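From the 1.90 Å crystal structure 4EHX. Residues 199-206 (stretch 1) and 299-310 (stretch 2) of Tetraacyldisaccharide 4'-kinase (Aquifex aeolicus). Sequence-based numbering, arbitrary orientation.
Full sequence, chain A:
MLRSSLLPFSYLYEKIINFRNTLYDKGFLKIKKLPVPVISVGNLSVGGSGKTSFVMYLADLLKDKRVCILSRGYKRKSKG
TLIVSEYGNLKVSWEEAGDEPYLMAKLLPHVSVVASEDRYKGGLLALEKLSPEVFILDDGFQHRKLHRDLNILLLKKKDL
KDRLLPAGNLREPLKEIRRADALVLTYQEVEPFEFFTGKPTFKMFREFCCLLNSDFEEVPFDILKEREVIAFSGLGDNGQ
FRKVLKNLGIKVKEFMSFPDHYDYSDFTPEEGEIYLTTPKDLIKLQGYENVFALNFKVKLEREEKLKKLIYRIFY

Stretch 1, residues 199-206: KPTFKMFR
Stretch 2 (299-310) KLEREEKLKKLI

How do the backbones pair? Residues 201-206 form a strand, and the strand at 299-300 runs antiparallel to it. Phe 205 and Lys 299 make the hydrogen-bonded pair: Phe 205 N donates to Lys 299 O at 2.9 Å, and Lys 299 N returns a bond to Phe 205 O at 2.8 Å, so the N and O of both residues are satisfied. Met 204 and Leu 300 are the non-hydrogen-bonded pair, CA to CA 4.7 Å. Beyond them, Glu 301 N donates to Lys 203 O at 3.0 Å.

How does the second stretch turn into its helix? A type II turn spans Leu 300 to Glu 303, with Arg 302 at phi/psi 60/35 in the N-cap position. Arg 302 O accepts from Lys 305 N at 2.9 Å, and helix 303-310 then crosses the strand at -128°, with axes 9.0 Å apart at closest approach. The Arg 302 side chain (m, t, p) reaches back, NH1 giving Thr 201 O a weak bond of 3.0 Å. Thr 201 OG1 (chi1 m) instead donates to Lys 199 O at 2.7 Å.

What fills the space between strand and helix? The buried ring of Phe 202 (chi1 m, chi2 88°) does. Leu 306 CB makes a CH-pi contact over one face, 4.0 Å from the centroid, while Arg 302 NH1 lies over the opposite face, 3.8 Å from Phe 202 CE2. Leu 309 CD1 meets the ring edge 4.2 Å from Phe 202 CZ, and lies 3.9 Å from Pro 200 CB. Leu 300 (t, p) packs its CG 3.8 Å from Phe 202 CB.

How are the polar atoms of Lys 203 and Glu 301 satisfied? Two waters bridge them. Glu 301 OE1 accepts from one at 3.2 Å, which accepts from Lys 203 N at 2.9 Å. The second donates to Glu 301 OE1 at 3.0 Å and accepts a weak 3.2 Å bond from Lys 203 NZ, which is also hydrogen-bonded elsewhere in the structure.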

ATOM      1  N   LYS A 199       5.642  -6.046  21.813  1.00 33.73           N
ATOM      2  CA  LYS A 199       5.372  -4.744  21.196  1.00 33.87           C
ATOM      3  C   LYS A 199       3.870  -4.465  21.081  1.00 27.89           C
ATOM      4  O   LYS A 199       3.072  -5.396  20.983  1.00 29.96           O
ATOM      5  CB  LYS A 199       5.990  -4.674  19.796  1.00 31.76           C
ATOM      6  CG  LYS A 199       7.499  -4.880  19.766  1.00 33.52           C
ATOM      7  CD  LYS A 199       8.006  -4.995  18.337  1.00 31.52           C
ATOM      8  CE  LYS A 199       9.518  -5.175  18.287  1.00 32.92           C
ATOM      9  NZ  LYS A 199      10.250  -3.978  18.807  1.00 26.17           N
ATOM     10  N   PRO A 200       3.488  -3.178  21.055  1.00 30.38           N
ATOM     11  CA  PRO A 200       2.092  -2.829  20.768  1.00 31.46           C
ATOM     12  C   PRO A 200       1.666  -3.512  19.474  1.00 34.49           C
ATOM     13  O   PRO A 200       2.332  -3.376  18.449  1.00 30.07           O
ATOM     14  CB  PRO A 200       2.142  -1.315  20.566  1.00 35.19           C
ATOM     15  CG  PRO A 200       3.375  -0.871  21.313  1.00 38.40           C
ATOM     16  CD  PRO A 200       4.355  -1.990  21.133  1.00 33.17           C
ATOM     17  N   THR A 201       0.556  -4.234  19.525  1.00 30.36           N
ATOM     18  CA  THR A 201       0.166  -5.106  18.428  1.00 33.96           C
ATOM     19  C   THR A 201      -1.326  -4.945  18.152  1.00 29.59           C
ATOM     20  O   THR A 201      -2.126  -4.905  19.084  1.00 27.24           O
ATOM     21  CB  THR A 201       0.512  -6.573  18.762  1.00 39.82           C
ATOM     22  OG1 THR A 201       1.928  -6.682  18.967  1.00 35.22           O
ATOM     23  CG2 THR A 201       0.088  -7.508  17.633  1.00 32.32           C
ATOM     24  N   PHE A 202      -1.682  -4.856  16.875  1.00 24.56           N
ATOM     25  CA  PHE A 202      -3.046  -4.530  16.451  1.00 29.15           C
ATOM     26  C   PHE A 202      -3.517  -5.425  15.317  1.00 30.76           C
ATOM     27  O   PHE A 202      -2.949  -5.410  14.226  1.00 27.73           O
ATOM     28  CB  PHE A 202      -3.099  -3.087  15.950  1.00 23.58           C
ATOM     29  CG  PHE A 202      -2.556  -2.099  16.931  1.00 27.82           C
ATOM     30  CD1 PHE A 202      -1.203  -1.800  16.943  1.00 25.81           C
ATOM     31  CD2 PHE A 202      -3.389  -1.508  17.870  1.00 30.35           C
ATOM     32  CE1 PHE A 202      -0.692  -0.898  17.862  1.00 29.72           C
ATOM     33  CE2 PHE A 202      -2.887  -0.613  18.796  1.00 31.48           C
ATOM     34  CZ  PHE A 202      -1.536  -0.309  18.790  1.00 31.32           C
ATOM     35  N   LYS A 203      -4.570  -6.185  15.561  1.00 27.67           N
ATOM     36  CA  LYS A 203      -5.119  -7.037  14.521  1.00 27.59           C
ATOM     37  C   LYS A 203      -5.900  -6.206  13.526  1.00 28.25           C
ATOM     38  O   LYS A 203      -6.678  -5.324  13.908  1.00 27.14           O
ATOM     39  CB  LYS A 203      -6.045  -8.083  15.137  1.00 30.40           C
ATOM     40  CG  LYS A 203      -5.324  -9.192  15.893  1.00 30.00           C
ATOM     41  CD  LYS A 203      -6.374 -10.158  16.432  1.00 41.12           C
ATOM     42  CE  LYS A 203      -5.771 -11.415  17.012  1.00 45.10           C
ATOM     43  NZ  LYS A 203      -6.893 -12.318  17.401  1.00 52.67           N
ATOM     44  N   MET A 204      -5.715  -6.508  12.248  1.00 28.33           N
ATOM     45  CA  MET A 204      -6.369  -5.749  11.192  1.00 22.82           C
ATOM     46  C   MET A 204      -7.258  -6.641  10.349  1.00 30.07           C
ATOM     47  O   MET A 204      -6.816  -7.681   9.854  1.00 28.46           O
ATOM     48  CB  MET A 204      -5.315  -5.092  10.299  1.00 24.19           C
ATOM     49  CG  MET A 204      -5.904  -4.410   9.067  1.00 23.41           C
ATOM     50  SD  MET A 204      -4.620  -3.552   8.109  1.00 29.17           S
ATOM     51  CE  MET A 204      -4.879  -4.278   6.487  1.00 26.63           C
ATOM     52  N   PHE A 205      -8.510  -6.223  10.202  1.00 23.62           N
ATOM     53  CA  PHE A 205      -9.505  -6.941   9.410  1.00 26.32           C
ATOM     54  C   PHE A 205      -9.861  -6.001   8.282  1.00 29.39           C
ATOM     55  O   PHE A 205      -9.840  -4.791   8.468  1.00 26.60           O
ATOM     56  CB  PHE A 205     -10.769  -7.225  10.239  1.00 28.88           C
ATOM     57  CG  PHE A 205     -10.559  -8.200  11.375  1.00 30.99           C
ATOM     58  CD1 PHE A 205      -9.932  -7.801  12.546  1.00 30.77           C
ATOM     59  CD2 PHE A 205     -11.022  -9.505  11.280  1.00 29.66           C
ATOM     60  CE1 PHE A 205      -9.749  -8.698  13.599  1.00 30.33           C
ATOM     61  CE2 PHE A 205     -10.850 -10.403  12.331  1.00 34.17           C
ATOM     62  CZ  PHE A 205     -10.208 -10.001  13.486  1.00 34.00           C
ATOM     63  N   ARG A 206     -10.166  -6.542   7.107  1.00 26.33           N
ATOM     64  CA  ARG A 206     -10.705  -5.710   6.041  1.00 26.82           C
ATOM     65  C   ARG A 206     -12.050  -6.257   5.654  1.00 28.14           C
ATOM     66  O   ARG A 206     -12.198  -7.454   5.436  1.00 32.32           O
ATOM     67  CB  ARG A 206      -9.761  -5.661   4.831  1.00 32.61           C
ATOM     68  CG  ARG A 206      -8.569  -4.748   5.052  1.00 33.19           C
ATOM     69  CD  ARG A 206      -7.828  -4.460   3.760  1.00 37.45           C
ATOM     70  NE  ARG A 206      -7.234  -5.658   3.192  1.00 48.06           N
ATOM     71  CZ  ARG A 206      -6.504  -5.674   2.082  1.00 53.49           C
ATOM     72  NH1 ARG A 206      -6.278  -4.551   1.416  1.00 54.80           N
ATOM     73  NH2 ARG A 206      -6.002  -6.817   1.638  1.00 63.74           N
ATOM     74  N   LYS A 299     -10.703  -2.440   9.700  1.00 31.71           N
ATOM     75  CA  LYS A 299     -11.200  -2.443  11.058  1.00 30.01           C
ATOM     76  C   LYS A 299     -10.033  -2.905  11.901  1.00 27.24           C
ATOM     77  O   LYS A 299      -9.535  -4.016  11.713  1.00 27.98           O
ATOM     78  CB  LYS A 299     -12.350  -3.432  11.209  1.00 26.31           C
ATOM     79  CG  LYS A 299     -13.460  -3.253  10.174  1.00 31.66           C
ATOM     80  CD  LYS A 299     -14.242  -1.988  10.440  1.00 29.04           C
ATOM     81  CE  LYS A 299     -15.463  -1.888   9.504  1.00 32.40           C
ATOM     82  NZ  LYS A 299     -16.213  -0.624   9.733  1.00 42.79           N
ATOM     83  N   LEU A 300      -9.601  -2.059  12.824  1.00 22.00           N
ATOM     84  CA  LEU A 300      -8.421  -2.366  13.630  1.00 23.06           C
ATOM     85  C   LEU A 300      -8.777  -2.542  15.097  1.00 27.68           C
ATOM     86  O   LEU A 300      -9.406  -1.675  15.684  1.00 29.15           O
ATOM     87  CB  LEU A 300      -7.417  -1.223  13.510  1.00 23.94           C
ATOM     88  CG  LEU A 300      -5.976  -1.538  13.933  1.00 27.85           C
ATOM     89  CD1 LEU A 300      -5.301  -2.312  12.833  1.00 27.57           C
ATOM     90  CD2 LEU A 300      -5.208  -0.259  14.202  1.00 34.64           C
ATOM     91  N   GLU A 301      -8.344  -3.642  15.706  1.00 31.88           N
ATOM     92  CA  GLU A 301      -8.550  -3.834  17.137  1.00 30.32           C
ATOM     93  C   GLU A 301      -7.704  -2.855  17.966  1.00 33.21           C
ATOM     94  O   GLU A 301      -6.588  -2.515  17.577  1.00 33.75           O
ATOM     95  CB  GLU A 301      -8.234  -5.276  17.542  1.00 32.23           C
ATOM     96  CG  GLU A 301      -9.191  -6.298  16.983  1.00 40.16           C
ATOM     97  CD  GLU A 301      -9.027  -7.663  17.630  1.00 42.05           C
ATOM     98  OE1 GLU A 301      -8.171  -7.802  18.532  1.00 41.17           O
ATOM     99  OE2 GLU A 301      -9.757  -8.595  17.235  1.00 46.96           O
ATOM    100  N   ARG A 302      -8.246  -2.404  19.095  1.00 27.92           N
ATOM    101  CA  ARG A 302      -7.524  -1.519  20.031  1.00 35.37           C
ATOM    102  C   ARG A 302      -7.110  -0.223  19.349  1.00 30.98           C
ATOM    103  O   ARG A 302      -6.041   0.317  19.607  1.00 30.57           O
ATOM    104  CB  ARG A 302      -6.283  -2.209  20.599  1.00 46.88           C
ATOM    105  CG  ARG A 302      -6.520  -3.610  21.134  1.00 66.20           C
ATOM    106  CD  ARG A 302      -5.196  -4.338  21.385  1.00 75.03           C
ATOM    107  NE  ARG A 302      -4.518  -3.870  22.594  1.00 78.96           N
ATOM    108  CZ  ARG A 302      -3.294  -3.346  22.620  1.00 82.08           C
ATOM    109  NH1 ARG A 302      -2.594  -3.219  21.500  1.00 75.60           N
ATOM    110  NH2 ARG A 302      -2.767  -2.952  23.772  1.00 85.37           N
ATOM    111  N   GLU A 303      -7.957   0.251  18.442  1.00 27.62           N
ATOM    112  CA  GLU A 303      -7.678   1.459  17.677  1.00 29.00           C
ATOM    113  C   GLU A 303      -7.253   2.660  18.550  1.00 28.88           C
ATOM    114  O   GLU A 303      -6.343   3.426  18.190  1.00 27.66           O
ATOM    115  CB  GLU A 303      -8.918   1.772  16.840  1.00 32.30           C
ATOM    116  CG  GLU A 303      -9.074   3.173  16.373  1.00 33.36           C
ATOM    117  CD  GLU A 303     -10.229   3.262  15.408  1.00 29.92           C
ATOM    118  OE1 GLU A 303     -10.036   2.892  14.232  1.00 28.22           O
ATOM    119  OE2 GLU A 303     -11.330   3.655  15.838  1.00 30.82           O
ATOM    120  N   GLU A 304      -7.888   2.819  19.701  1.00 27.51           N
ATOM    121  CA  GLU A 304      -7.541   3.933  20.575  1.00 30.59           C
ATOM    122  C   GLU A 304      -6.102   3.863  21.096  1.00 30.37           C
ATOM    123  O   GLU A 304      -5.496   4.900  21.357  1.00 27.90           O
ATOM    124  CB  GLU A 304      -8.546   4.086  21.720  1.00 31.50           C
ATOM    125  CG  GLU A 304      -9.867   4.684  21.247  1.00 42.44           C
ATOM    126  CD  GLU A 304     -11.024   4.343  22.160  1.00 52.88           C
ATOM    127  OE1 GLU A 304     -11.742   3.350  21.868  1.00 40.55           O
ATOM    128  OE2 GLU A 304     -11.207   5.071  23.164  1.00 41.37           O
ATOM    129  N   LYS A 305      -5.561   2.656  21.253  1.00 28.82           N
ATOM    130  CA  LYS A 305      -4.160   2.519  21.645  1.00 28.38           C
ATOM    131  C   LYS A 305      -3.230   2.967  20.518  1.00 26.01           C
ATOM    132  O   LYS A 305      -2.180   3.559  20.769  1.00 27.51           O
ATOM    133  CB  LYS A 305      -3.819   1.086  22.054  1.00 32.45           C
ATOM    134  CG  LYS A 305      -4.661   0.547  23.209  1.00 42.26           C
ATOM    135  CD  LYS A 305      -4.508   1.394  24.452  1.00 59.12           C
ATOM    136  CE  LYS A 305      -3.071   1.386  24.956  1.00 63.06           C
ATOM    137  NZ  LYS A 305      -2.863   2.429  25.993  1.00 70.71           N
ATOM    138  N   LEU A 306      -3.600   2.674  19.279  1.00 25.13           N
ATOM    139  CA  LEU A 306      -2.800   3.152  18.157  1.00 26.50           C
ATOM    140  C   LEU A 306      -2.868   4.677  18.066  1.00 28.36           C
ATOM    141  O   LEU A 306      -1.846   5.338  17.840  1.00 26.57           O
ATOM    142  CB  LEU A 306      -3.229   2.488  16.849  1.00 20.75           C
ATOM    143  CG  LEU A 306      -2.527   3.020  15.598  1.00 26.10           C
ATOM    144  CD1 LEU A 306      -1.005   2.772  15.702  1.00 25.70           C
ATOM    145  CD2 LEU A 306      -3.095   2.374  14.348  1.00 26.54           C
ATOM    146  N   LYS A 307      -4.061   5.235  18.291  1.00 25.72           N
ATOM    147  CA  LYS A 307      -4.243   6.685  18.251  1.00 24.84           C
ATOM    148  C   LYS A 307      -3.346   7.343  19.288  1.00 26.61           C
ATOM    149  O   LYS A 307      -2.770   8.403  19.043  1.00 26.48           O
ATOM    150  CB  LYS A 307      -5.709   7.079  18.524  1.00 25.09           C
ATOM    151  CG  LYS A 307      -6.675   6.748  17.367  1.00 30.34           C
ATOM    152  CD  LYS A 307      -8.098   7.189  17.725  1.00 35.06           C
ATOM    153  CE  LYS A 307      -9.074   7.047  16.554  1.00 39.47           C
ATOM    154  NZ  LYS A 307     -10.466   7.391  16.990  1.00 38.21           N
ATOM    155  N   LYS A 308      -3.239   6.723  20.457  1.00 26.74           N
ATOM    156  CA  LYS A 308      -2.376   7.259  21.507  1.00 29.93           C
ATOM    157  C   LYS A 308      -0.908   7.255  21.100  1.00 29.16           C
ATOM    158  O   LYS A 308      -0.193   8.220  21.374  1.00 26.20           O
ATOM    159  CB  LYS A 308      -2.567   6.500  22.822  1.00 32.72           C
ATOM    160  CG  LYS A 308      -1.694   7.002  23.968  1.00 34.63           C
ATOM    161  CD  LYS A 308      -2.162   6.428  25.299  1.00 37.86           C
ATOM    162  CE  LYS A 308      -1.292   6.918  26.450  1.00 42.11           C
ATOM    163  NZ  LYS A 308      -1.717   6.322  27.750  1.00 46.45           N
ATOM    164  N   LEU A 309      -0.451   6.181  20.453  1.00 25.79           N
ATOM    165  CA  LEU A 309       0.941   6.128  19.998  1.00 29.09           C
ATOM    166  C   LEU A 309       1.192   7.237  18.995  1.00 28.32           C
ATOM    167  O   LEU A 309       2.246   7.861  18.997  1.00 28.31           O
ATOM    168  CB  LEU A 309       1.288   4.793  19.332  1.00 28.12           C
ATOM    169  CG  LEU A 309       1.492   3.546  20.194  1.00 42.82           C
ATOM    170  CD1 LEU A 309       1.691   2.335  19.288  1.00 34.77           C
ATOM    171  CD2 LEU A 309       2.670   3.713  21.149  1.00 43.24           C
ATOM    172  N   ILE A 310       0.215   7.472  18.129  1.00 23.38           N
ATOM    173  CA  ILE A 310       0.375   8.470  17.080  1.00 25.37           C
ATOM    174  C   ILE A 310       0.437   9.869  17.673  1.00 24.10           C
ATOM    175  O   ILE A 310       1.331  10.651  17.355  1.00 28.15           O
ATOM    176  CB  ILE A 310      -0.743   8.354  16.052  1.00 26.57           C
ATOM    177  CG1 ILE A 310      -0.610   7.023  15.305  1.00 20.74           C
ATOM    178  CG2 ILE A 310      -0.728   9.532  15.068  1.00 26.08           C
ATOM    179  CD1 ILE A 310      -1.824   6.682  14.470  1.00 24.42           C
TER
HETATM  180  O   HOH W   1      -5.174  -6.614  18.379  1.00 38.99           O
HETATM  181  O   HOH W   2      -6.915 -10.233  19.830  1.00 57.41           O